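Local coordinates for signal transduction protein TRAP (Staphylococcus aureus, PDB 4AE5) that probably acts as a signal transduction regulator of staphylococcal pathogenesis whose phosphorylation leads to activation of the agr system and RNAIII synthesis, at residues V36-T41 against G60-H65; D92-R95 against G99-S102; D128-D133 against E159-P164. All coordinates share one frame; numbering follows the deposited sequence.

Interaction 1. Residues V36-T41 against G60-H65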
loop_
_atom_site.group_PDB
_atom_site.type_symbol
_atom_site.label_atom_id
_atom_site.label_comp_id
_atom_site.label_asym_id
_atom_site.label_seq_id
_atom_site.Cartn_x
_atom_site.Cartn_y
_atom_site.Cartn_z
ATOM N N VAL A 36 -3.534 -11.226 -3.473
ATOM C CA VAL A 36 -3.486 -9.847 -3.932
ATOM C C VAL A 36 -2.368 -9.733 -5.014
ATOM O O VAL A 36 -1.272 -10.304 -4.853
ATOM C CB VAL A 36 -3.102 -8.930 -2.704
ATOM C CG1 VAL A 36 -2.918 -7.490 -3.134
ATOM C CG2 VAL A 36 -4.156 -9.000 -1.625
ATOM N N ILE A 37 -2.621 -8.981 -6.095
ATOM C CA ILE A 37 -1.556 -8.666 -7.038
ATOM C C ILE A 37 -1.551 -7.139 -7.396
ATOM O O ILE A 37 -2.642 -6.503 -7.482
ATOM C CB ILE A 37 -1.621 -9.606 -8.273
ATOM C CG1 ILE A 37 -0.285 -9.618 -9.058
ATOM C CG2 ILE A 37 -2.754 -9.180 -9.203
ATOM C CD1 ILE A 37 -0.210 -10.761 -10.052
ATOM N N PHE A 38 -0.354 -6.570 -7.619
ATOM C CA PHE A 38 -0.283 -5.126 -8.065
ATOM C C PHE A 38 0.885 -4.848 -9.020
ATOM O O PHE A 38 1.859 -5.634 -9.054
ATOM C CB PHE A 38 -0.289 -4.145 -6.871
ATOM C CG PHE A 38 0.882 -4.294 -5.909
ATOM C CD1 PHE A 38 2.111 -3.663 -6.165
ATOM C CD2 PHE A 38 0.762 -5.041 -4.717
ATOM C CE1 PHE A 38 3.215 -3.821 -5.282
ATOM C CE2 PHE A 38 1.838 -5.184 -3.834
ATOM C CZ PHE A 38 3.063 -4.589 -4.100
ATOM N N GLU A 39 0.769 -3.747 -9.772
ATOM C CA GLU A 39 1.851 -3.240 -10.579
ATOM C C GLU A 39 1.785 -1.758 -10.491
ATOM O O GLU A 39 0.726 -1.201 -10.341
ATOM C CB GLU A 39 1.792 -3.697 -12.073
ATOM C CG GLU A 39 0.508 -3.346 -12.794
ATOM C CD GLU A 39 0.551 -3.712 -14.284
ATOM O OE1 GLU A 39 1.630 -3.903 -14.855
ATOM O OE2 GLU A 39 -0.491 -3.860 -14.875
ATOM N N GLU A 40 2.928 -1.122 -10.629
ATOM C CA GLU A 40 3.020 0.322 -10.599
ATOM C C GLU A 40 3.612 0.768 -11.936
ATOM O O GLU A 40 4.739 0.364 -12.292
ATOM C CB GLU A 40 4.004 0.664 -9.484
ATOM C CG GLU A 40 4.319 2.135 -9.286
ATOM C CD GLU A 40 5.055 2.282 -7.938
ATOM O OE1 GLU A 40 6.271 1.975 -7.800
ATOM O OE2 GLU A 40 4.372 2.597 -7.002
ATOM N N THR A 41 2.948 1.681 -12.637
ATOM C CA THR A 41 3.455 2.058 -13.957
ATOM C C THR A 41 2.811 3.360 -14.384
ATOM O O THR A 41 1.664 3.640 -13.985
ATOM C CB THR A 41 3.124 0.953 -15.020
ATOM O OG1 THR A 41 3.580 1.332 -16.318
ATOM C CG2 THR A 41 1.643 0.691 -15.104
ATOM N N GLY A 60 11.867 3.792 -2.128
ATOM C CA GLY A 60 12.246 2.358 -2.248
ATOM C C GLY A 60 11.524 1.554 -3.349
ATOM O O GLY A 60 10.510 2.002 -3.937
ATOM N N GLU A 61 12.028 0.372 -3.629
ATOM C CA GLU A 61 11.459 -0.468 -4.686
ATOM C C GLU A 61 10.658 -1.617 -4.113
ATOM O O GLU A 61 10.954 -2.101 -3.016
ATOM C CB GLU A 61 12.563 -1.019 -5.599
ATOM C CG GLU A 61 13.473 0.078 -6.127
ATOM C CD GLU A 61 12.929 0.711 -7.394
ATOM O OE1 GLU A 61 12.908 0.009 -8.437
ATOM O OE2 GLU A 61 12.542 1.904 -7.356
ATOM N N PHE A 62 9.688 -2.108 -4.879
ATOM C CA PHE A 62 8.968 -3.322 -4.461
ATOM C C PHE A 62 9.802 -4.589 -4.620
ATOM O O PHE A 62 10.679 -4.655 -5.476
ATOM C CB PHE A 62 7.695 -3.494 -5.331
ATOM C CG PHE A 62 6.693 -2.439 -5.148
ATOM C CD1 PHE A 62 6.320 -2.053 -3.871
ATOM C CD2 PHE A 62 6.093 -1.826 -6.262
ATOM C CE1 PHE A 62 5.378 -1.055 -3.660
ATOM C CE2 PHE A 62 5.165 -0.819 -6.050
ATOM C CZ PHE A 62 4.779 -0.448 -4.755
ATOM N N SER A 63 9.524 -5.619 -3.824
ATOM C CA SER A 63 10.123 -6.905 -4.013
ATOM C C SER A 63 9.110 -8.016 -3.638
ATOM O O SER A 63 8.397 -7.914 -2.610
ATOM C CB SER A 63 11.332 -7.056 -3.090
ATOM O OG SER A 63 11.771 -8.372 -3.008
ATOM N N GLU A 64 9.034 -9.075 -4.440
ATOM C CA GLU A 64 8.215 -10.198 -4.039
ATOM C C GLU A 64 8.577 -10.913 -2.726
ATOM O O GLU A 64 7.782 -11.719 -2.232
ATOM C CB GLU A 64 8.048 -11.202 -5.195
ATOM C CG GLU A 64 7.011 -10.683 -6.190
ATOM C CD GLU A 64 6.426 -11.722 -7.130
ATOM O OE1 GLU A 64 7.242 -12.393 -7.834
ATOM O OE2 GLU A 64 5.166 -11.790 -7.233
ATOM N N HIS A 65 9.748 -10.637 -2.140
ATOM C CA HIS A 65 10.163 -11.306 -0.890
ATOM C C HIS A 65 9.944 -10.464 0.351
ATOM O O HIS A 65 10.324 -10.866 1.436
ATOM C CB HIS A 65 11.659 -11.700 -0.935
ATOM C CG HIS A 65 12.052 -12.466 -2.183
ATOM N ND1 HIS A 65 11.367 -13.543 -2.622
ATOM C CD2 HIS A 65 13.089 -12.259 -3.098
ATOM C CE1 HIS A 65 11.930 -14.005 -3.758
ATOM N NE2 HIS A 65 12.992 -13.229 -4.045
#
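Phe-62, in the loop that joins strand 51-59 to strand 67-73, reaches Phe-38 and Glu-40 of strand 35-41 in the closed antiparallel barrel. The loop starts at Gly-60, whose carbonyl oxygen accepts a hydrogen bond from Arg-104 NH2. Two residues on, the CB of Phe-62 points toward the strand.

The ring of Phe-62 forms a T-shaped (edge-to-face) pair with Phe-38: the centroids lie 4.8 Å apart and the planes are inclined by 70°. Phe-38 supplies the edge, placing CE1 3.5 Å above the plane of the Phe-62 ring, over its centre; the nearest carbon pair is Phe-38 CE1 to Phe-62 CD2 at 3.6 Å. Glu-40 meets a different part of the same ring. Its CB lies in the ring plane beyond the rim, 3.9 Å from Phe-62 CE2, and the chain then runs extended, with CG anti to the backbone N (chi1 178°), bringing both carboxylate oxygens to the ring, Glu-40 OE1 3.5 Å from Phe-62 CE2. OE2 is also salt-bridged to Arg-104 NE, and Arg-104 makes a cation-pi contact with Phe-62.

After the ring, Ser-63 forms an ST turn, its OG accepting from His-65 N at 3.2 Å. The carboxylate of Glu-64 holds this bend to the rest of the fold, with OE1 salt-bridged to Lys-18 and OE2 taking a hydrogen bond from Gln-28 N.

No hydrogen bond crosses between strand and loop. Attraction therefore rests on a polarised C-H edge over a pi face and on packing of the Glu-40 chain and carboxylate against the ring, while Arg-104, gripping Gly-60, Phe-62 and Glu-40 together, probably offsets the charge of that carboxylate.

Interaction 2. Residues D92-R95 against G99-S102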
loop_
_atom_site.group_PDB
_atom_site.type_symbol
_atom_site.label_atom_id
_atom_site.label_comp_id
_atom_site.label_asym_id
_atom_site.label_seq_id
_atom_site.Cartn_x
_atom_site.Cartn_y
_atom_site.Cartn_z
ATOM N N ASP A 92 10.166 11.957 7.255
ATOM C CA ASP A 92 10.735 10.837 6.583
ATOM C C ASP A 92 11.584 9.876 7.412
ATOM O O ASP A 92 12.080 8.932 6.856
ATOM C CB ASP A 92 11.637 11.341 5.435
ATOM C CG ASP A 92 11.078 11.009 4.129
ATOM O OD1 ASP A 92 9.885 10.917 4.144
ATOM O OD2 ASP A 92 11.763 10.819 3.106
ATOM N N ASN A 93 11.765 10.136 8.686
ATOM C CA ASN A 93 12.775 9.429 9.483
ATOM C C ASN A 93 12.542 7.925 9.634
ATOM O O ASN A 93 13.453 7.192 9.866
ATOM C CB ASN A 93 12.944 10.036 10.856
ATOM C CG ASN A 93 14.088 9.427 11.632
ATOM O OD1 ASN A 93 15.142 9.192 11.101
ATOM N ND2 ASN A 93 13.871 9.168 12.886
ATOM N N PHE A 94 11.292 7.531 9.481
ATOM C CA PHE A 94 10.888 6.143 9.496
ATOM C C PHE A 94 11.643 5.309 8.495
ATOM O O PHE A 94 11.808 4.166 8.673
ATOM C CB PHE A 94 9.372 5.995 9.339
ATOM C CG PHE A 94 8.807 6.504 8.047
ATOM C CD1 PHE A 94 8.966 5.806 6.888
ATOM C CD2 PHE A 94 8.049 7.658 8.005
ATOM C CE1 PHE A 94 8.429 6.245 5.710
ATOM C CE2 PHE A 94 7.490 8.103 6.824
ATOM C CZ PHE A 94 7.684 7.392 5.677
ATOM N N ARG A 95 12.128 5.956 7.451
ATOM C CA ARG A 95 12.929 5.269 6.462
ATOM C C ARG A 95 14.198 4.621 7.045
ATOM O O ARG A 95 14.757 3.685 6.475
ATOM C CB ARG A 95 13.325 6.298 5.428
ATOM C CG ARG A 95 14.286 5.839 4.366
ATOM C CD ARG A 95 15.045 7.100 3.849
ATOM N NE ARG A 95 14.156 8.051 3.175
ATOM C CZ ARG A 95 14.180 8.345 1.853
ATOM N NH1 ARG A 95 15.023 7.750 1.004
ATOM N NH2 ARG A 95 13.329 9.248 1.376
ATOM N N GLY A 99 14.640 -2.707 9.444
ATOM C CA GLY A 99 13.805 -3.509 8.505
ATOM C C GLY A 99 12.998 -2.765 7.475
ATOM O O GLY A 99 12.303 -3.396 6.639
ATOM N N PHE A 100 13.079 -1.432 7.464
ATOM C CA PHE A 100 12.287 -0.671 6.507
ATOM C C PHE A 100 12.763 -0.942 5.063
ATOM O O PHE A 100 13.972 -0.890 4.798
ATOM C CB PHE A 100 12.404 0.833 6.754
ATOM C CG PHE A 100 11.747 1.645 5.671
ATOM C CD1 PHE A 100 10.431 1.951 5.761
ATOM C CD2 PHE A 100 12.484 2.097 4.558
ATOM C CE1 PHE A 100 9.753 2.698 4.774
ATOM C CE2 PHE A 100 11.845 2.866 3.592
ATOM C CZ PHE A 100 10.499 3.155 3.691
ATOM N N LYS A 101 11.826 -1.125 4.139
ATOM C CA LYS A 101 12.181 -1.349 2.717
ATOM C C LYS A 101 11.559 -0.285 1.793
ATOM O O LYS A 101 12.230 0.254 0.910
ATOM C CB LYS A 101 11.752 -2.775 2.276
ATOM C CG LYS A 101 12.454 -3.922 3.049
ATOM C CD LYS A 101 14.015 -3.821 2.931
ATOM C CE LYS A 101 14.699 -4.799 3.885
ATOM N NZ LYS A 101 16.088 -5.205 3.476
ATOM N N SER A 102 10.263 -0.052 1.930
ATOM C CA SER A 102 9.560 0.861 1.043
ATOM C C SER A 102 8.354 1.544 1.634
ATOM O O SER A 102 7.707 1.097 2.625
ATOM C CB SER A 102 9.195 0.089 -0.282
ATOM O OG SER A 102 8.268 -0.947 0.063
#
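Arg-95 lies over Phe-100 in a backbone CH-pi contact, where a 3-10 turn (93-95) is folded back on the first residue of barrel strand 100-108. Arg-95 CA stands 3.8 Å from the centroid of the Phe-100 ring, only 15° off the ring normal. The carbonyl oxygen of the same residue comes to 3.4 Å from Phe-100 CD2, and the start of its side chain follows the ring, with Arg-95 CG 3.9 Å from Phe-100 CE2. Phe-94 adds a second aromatic group: its CD1 lies 3.8 Å from Phe-100 CE1, which sits near the plane of the Phe-94 ring, at its edge. The two rings make a slanted meeting rather than a regular stack or T.

The CB of Phe-100 points toward the turn, and with CG anti to the backbone N (chi1 172°) the ring lies under Arg-95 CA. On the other side the turn is held by its own bonds. Arg-95 N donates to Asp-92 O, and the arginine chain, bent about its CG-CD bond, brings its guanidinium back to the Asp-92 carboxylate. That salt bridge closes a small ring of backbone and side chain, which probably restrains the stem of Arg-95 against Phe-100.

Beyond this shell, Ile-59 of strand 51-59 touches Asp-92, Phe-94, Arg-95 and Phe-100 alike, and Phe-94 makes an edge-to-face pair with Tyr-103. Along the strand, Lys-101 and Ser-102 both face Gly-119 in a classic beta bulge. The same strand covers the ring of Phe-100 on the face opposite Arg-95: Ser-102 N stands 3.6 Å above it, set off toward the rim. In the salt bridge itself, Arg-95 NH2 meets Asp-92 OD2 at 2.8 Å, 8° out of the guanidinium plane.

Interaction 3. Residues D128-D133 against E159-P164. With FMT (formic acid), chain E.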
loop_
_atom_site.group_PDB
_atom_site.type_symbol
_atom_site.label_atom_id
_atom_site.label_comp_id
_atom_site.label_asym_id
_atom_site.label_seq_id
_atom_site.Cartn_x
_atom_site.Cartn_y
_atom_site.Cartn_z
ATOM N N ASP A 128 6.815 -3.884 15.041
ATOM C CA ASP A 128 7.662 -3.025 15.891
ATOM C C ASP A 128 7.580 -1.522 15.516
ATOM O O ASP A 128 7.472 -0.656 16.364
ATOM C CB ASP A 128 9.087 -3.545 15.866
ATOM C CG ASP A 128 9.187 -4.891 16.576
ATOM O OD1 ASP A 128 8.210 -5.190 17.286
ATOM O OD2 ASP A 128 10.076 -5.695 16.322
ATOM N N PHE A 129 7.573 -1.251 14.224
ATOM C CA PHE A 129 7.495 0.125 13.758
ATOM C C PHE A 129 6.107 0.698 14.126
ATOM O O PHE A 129 5.922 1.878 14.592
ATOM C CB PHE A 129 7.760 0.145 12.228
ATOM C CG PHE A 129 7.250 1.398 11.520
ATOM C CD1 PHE A 129 7.765 2.620 11.864
ATOM C CD2 PHE A 129 6.296 1.322 10.479
ATOM C CE1 PHE A 129 7.356 3.783 11.258
ATOM C CE2 PHE A 129 5.890 2.506 9.827
ATOM C CZ PHE A 129 6.430 3.714 10.222
ATOM N N LYS A 130 5.112 -0.142 13.974
ATOM C CA LYS A 130 3.760 0.293 14.244
ATOM C C LYS A 130 3.554 0.772 15.702
ATOM O O LYS A 130 2.664 1.598 16.035
ATOM C CB LYS A 130 2.803 -0.864 13.861
ATOM C CG LYS A 130 1.417 -0.719 14.449
ATOM C CD LYS A 130 0.386 -1.486 13.630
ATOM C CE LYS A 130 0.614 -2.949 13.502
ATOM N NZ LYS A 130 -0.768 -3.662 13.542
ATOM N N GLN A 131 4.329 0.225 16.610
ATOM C CA GLN A 131 4.275 0.730 17.969
ATOM C C GLN A 131 5.014 2.014 18.241
ATOM O O GLN A 131 4.823 2.614 19.311
ATOM C CB GLN A 131 4.801 -0.339 18.931
ATOM C CG GLN A 131 4.213 -1.699 18.688
ATOM C CD GLN A 131 4.876 -2.707 19.560
ATOM O OE1 GLN A 131 4.657 -2.670 20.755
ATOM N NE2 GLN A 131 5.681 -3.621 18.986
ATOM N N SER A 132 5.910 2.439 17.374
ATOM C CA SER A 132 6.720 3.607 17.672
ATOM C C SER A 132 5.809 4.855 17.634
ATOM O O SER A 132 4.748 4.860 16.946
ATOM C CB SER A 132 7.804 3.812 16.587
ATOM O OG SER A 132 7.196 4.046 15.289
ATOM N N ASP A 133 6.268 5.894 18.310
ATOM C CA ASP A 133 5.737 7.262 18.127
ATOM C C ASP A 133 5.668 7.713 16.700
ATOM O O ASP A 133 4.631 8.285 16.348
ATOM C CB ASP A 133 6.513 8.341 18.947
ATOM C CG ASP A 133 6.274 8.225 20.433
ATOM O OD1 ASP A 133 5.445 7.386 20.905
ATOM O OD2 ASP A 133 6.945 8.976 21.159
ATOM N N GLU A 159 -6.046 -2.554 8.310
ATOM C CA GLU A 159 -4.778 -3.041 7.751
ATOM C C GLU A 159 -5.019 -4.388 7.054
ATOM O O GLU A 159 -5.677 -5.282 7.620
ATOM C CB GLU A 159 -3.787 -3.261 8.906
ATOM C CG GLU A 159 -3.262 -1.935 9.459
ATOM C CD GLU A 159 -2.134 -2.129 10.452
ATOM O OE1 GLU A 159 -2.032 -3.229 11.001
ATOM O OE2 GLU A 159 -1.346 -1.173 10.702
ATOM N N ARG A 160 -4.552 -4.521 5.827
ATOM C CA ARG A 160 -4.440 -5.845 5.217
ATOM C C ARG A 160 -2.998 -6.254 5.134
ATOM O O ARG A 160 -2.184 -5.644 4.368
ATOM C CB ARG A 160 -5.027 -5.836 3.789
ATOM C CG ARG A 160 -4.949 -7.256 3.159
ATOM C CD ARG A 160 -5.789 -7.434 1.878
ATOM N NE ARG A 160 -7.261 -7.557 2.096
ATOM C CZ ARG A 160 -8.126 -6.629 1.687
ATOM N NH1 ARG A 160 -7.676 -5.533 1.001
ATOM N NH2 ARG A 160 -9.432 -6.791 1.896
ATOM N N TYR A 161 -2.628 -7.314 5.841
ATOM C CA TYR A 161 -1.212 -7.801 5.735
ATOM C C TYR A 161 -1.007 -8.653 4.462
ATOM O O TYR A 161 -1.863 -9.463 4.125
ATOM C CB TYR A 161 -0.822 -8.655 6.941
ATOM C CG TYR A 161 -0.576 -7.932 8.244
ATOM C CD1 TYR A 161 -0.771 -6.554 8.387
ATOM C CD2 TYR A 161 -0.141 -8.668 9.376
ATOM C CE1 TYR A 161 -0.497 -5.903 9.609
ATOM C CE2 TYR A 161 0.090 -8.050 10.599
ATOM C CZ TYR A 161 -0.070 -6.681 10.717
ATOM O OH TYR A 161 0.181 -6.085 11.939
ATOM N N LEU A 162 0.110 -8.442 3.762
ATOM C CA LEU A 162 0.507 -9.111 2.497
ATOM C C LEU A 162 1.811 -9.868 2.728
ATOM O O LEU A 162 2.886 -9.264 2.970
ATOM C CB LEU A 162 0.704 -8.096 1.343
ATOM C CG LEU A 162 -0.363 -7.051 1.062
ATOM C CD1 LEU A 162 -0.071 -6.277 -0.262
ATOM C CD2 LEU A 162 -1.768 -7.571 0.892
ATOM N N TYR A 163 1.721 -11.200 2.734
ATOM C CA TYR A 163 2.905 -12.071 2.902
ATOM C C TYR A 163 3.477 -12.579 1.558
ATOM O O TYR A 163 2.720 -12.832 0.620
ATOM C CB TYR A 163 2.591 -13.309 3.803
ATOM C CG TYR A 163 2.080 -12.978 5.183
ATOM C CD1 TYR A 163 0.766 -12.655 5.364
ATOM C CD2 TYR A 163 2.920 -12.966 6.293
ATOM C CE1 TYR A 163 0.261 -12.305 6.597
ATOM C CE2 TYR A 163 2.417 -12.633 7.544
ATOM C CZ TYR A 163 1.076 -12.280 7.667
ATOM O OH TYR A 163 0.506 -12.010 8.918
ATOM N N PRO A 164 4.818 -12.727 1.447
ATOM C CA PRO A 164 5.383 -13.277 0.198
ATOM C C PRO A 164 4.950 -14.687 -0.046
ATOM O O PRO A 164 4.697 -15.459 0.932
ATOM C CB PRO A 164 6.900 -13.335 0.474
ATOM C CG PRO A 164 7.119 -12.308 1.524
ATOM C CD PRO A 164 5.901 -12.443 2.428
HETATM C C FMT E . -4.041 -4.291 -0.529
HETATM O O1 FMT E . -3.865 -3.327 -1.312
HETATM O O2 FMT E . -5.311 -4.680 -0.278
#
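Lys-130 NZ grips two acceptors on strand 158-164: Glu-159 OE1 at 2.9 Å, in a salt bridge, and Tyr-161 OH at 3.1 Å. The ammonium reaches OE1 from the syn side, 20° out of the carboxylate plane. Lys-130 CD lies 3.4 Å from Glu-159 OE2; beyond it a bend about CG-CD (chi3 59°) turns CE and NZ toward OE1 and the tyrosine hydroxyl. Glu-159 OE2 is hydrogen-bonded to Tyr-126 OH, and Tyr-161 OH to Glu-127 OE2; two carboxylates close by, one direct and one through the tyrosine hydroxyl, probably help to balance the lysine charge.

Close by, Phe-129 O accepts from both Ser-132 N and Ser-132 OG, the latter at 2.6 Å in the carbonyl plane; Ser-132 is also the N-cap of helix 133-136. Away from the lysine, Arg-160 NH1 donates to O2 of a formic acid molecule, probably from the crystallisation liquor, at 2.8 Å.

Apolar cover comes from Phe-135 of helix 133-136, which touches Lys-130 and Glu-159. The contact thus joins helix 123-131 to strand 158-164, whose neighbours in the barrel are strands 27-30 and 67-73.

How the interactions relate
All three contacts reach the same antiparallel barrel, and none is wholly buried. Interaction 1 lies nearest the centre of the chain and, like interaction 2, the farthest from the chain centre, depends on aromatic rings without a hydrogen bond across it. Interaction 3 is a surface contact, and there charge and hydroxyl groups replace ring packing. Segments 60-65 and 99-102 touch where Glu-61 O packs on Ser-102 CB; segments 60-65 and 159-164 meet at Pro-164, and Val-36 touches Leu-162. Between interactions 2 and 3, Phe-94 packs against Phe-129, which joins the 3-10 turn to helix 123-131.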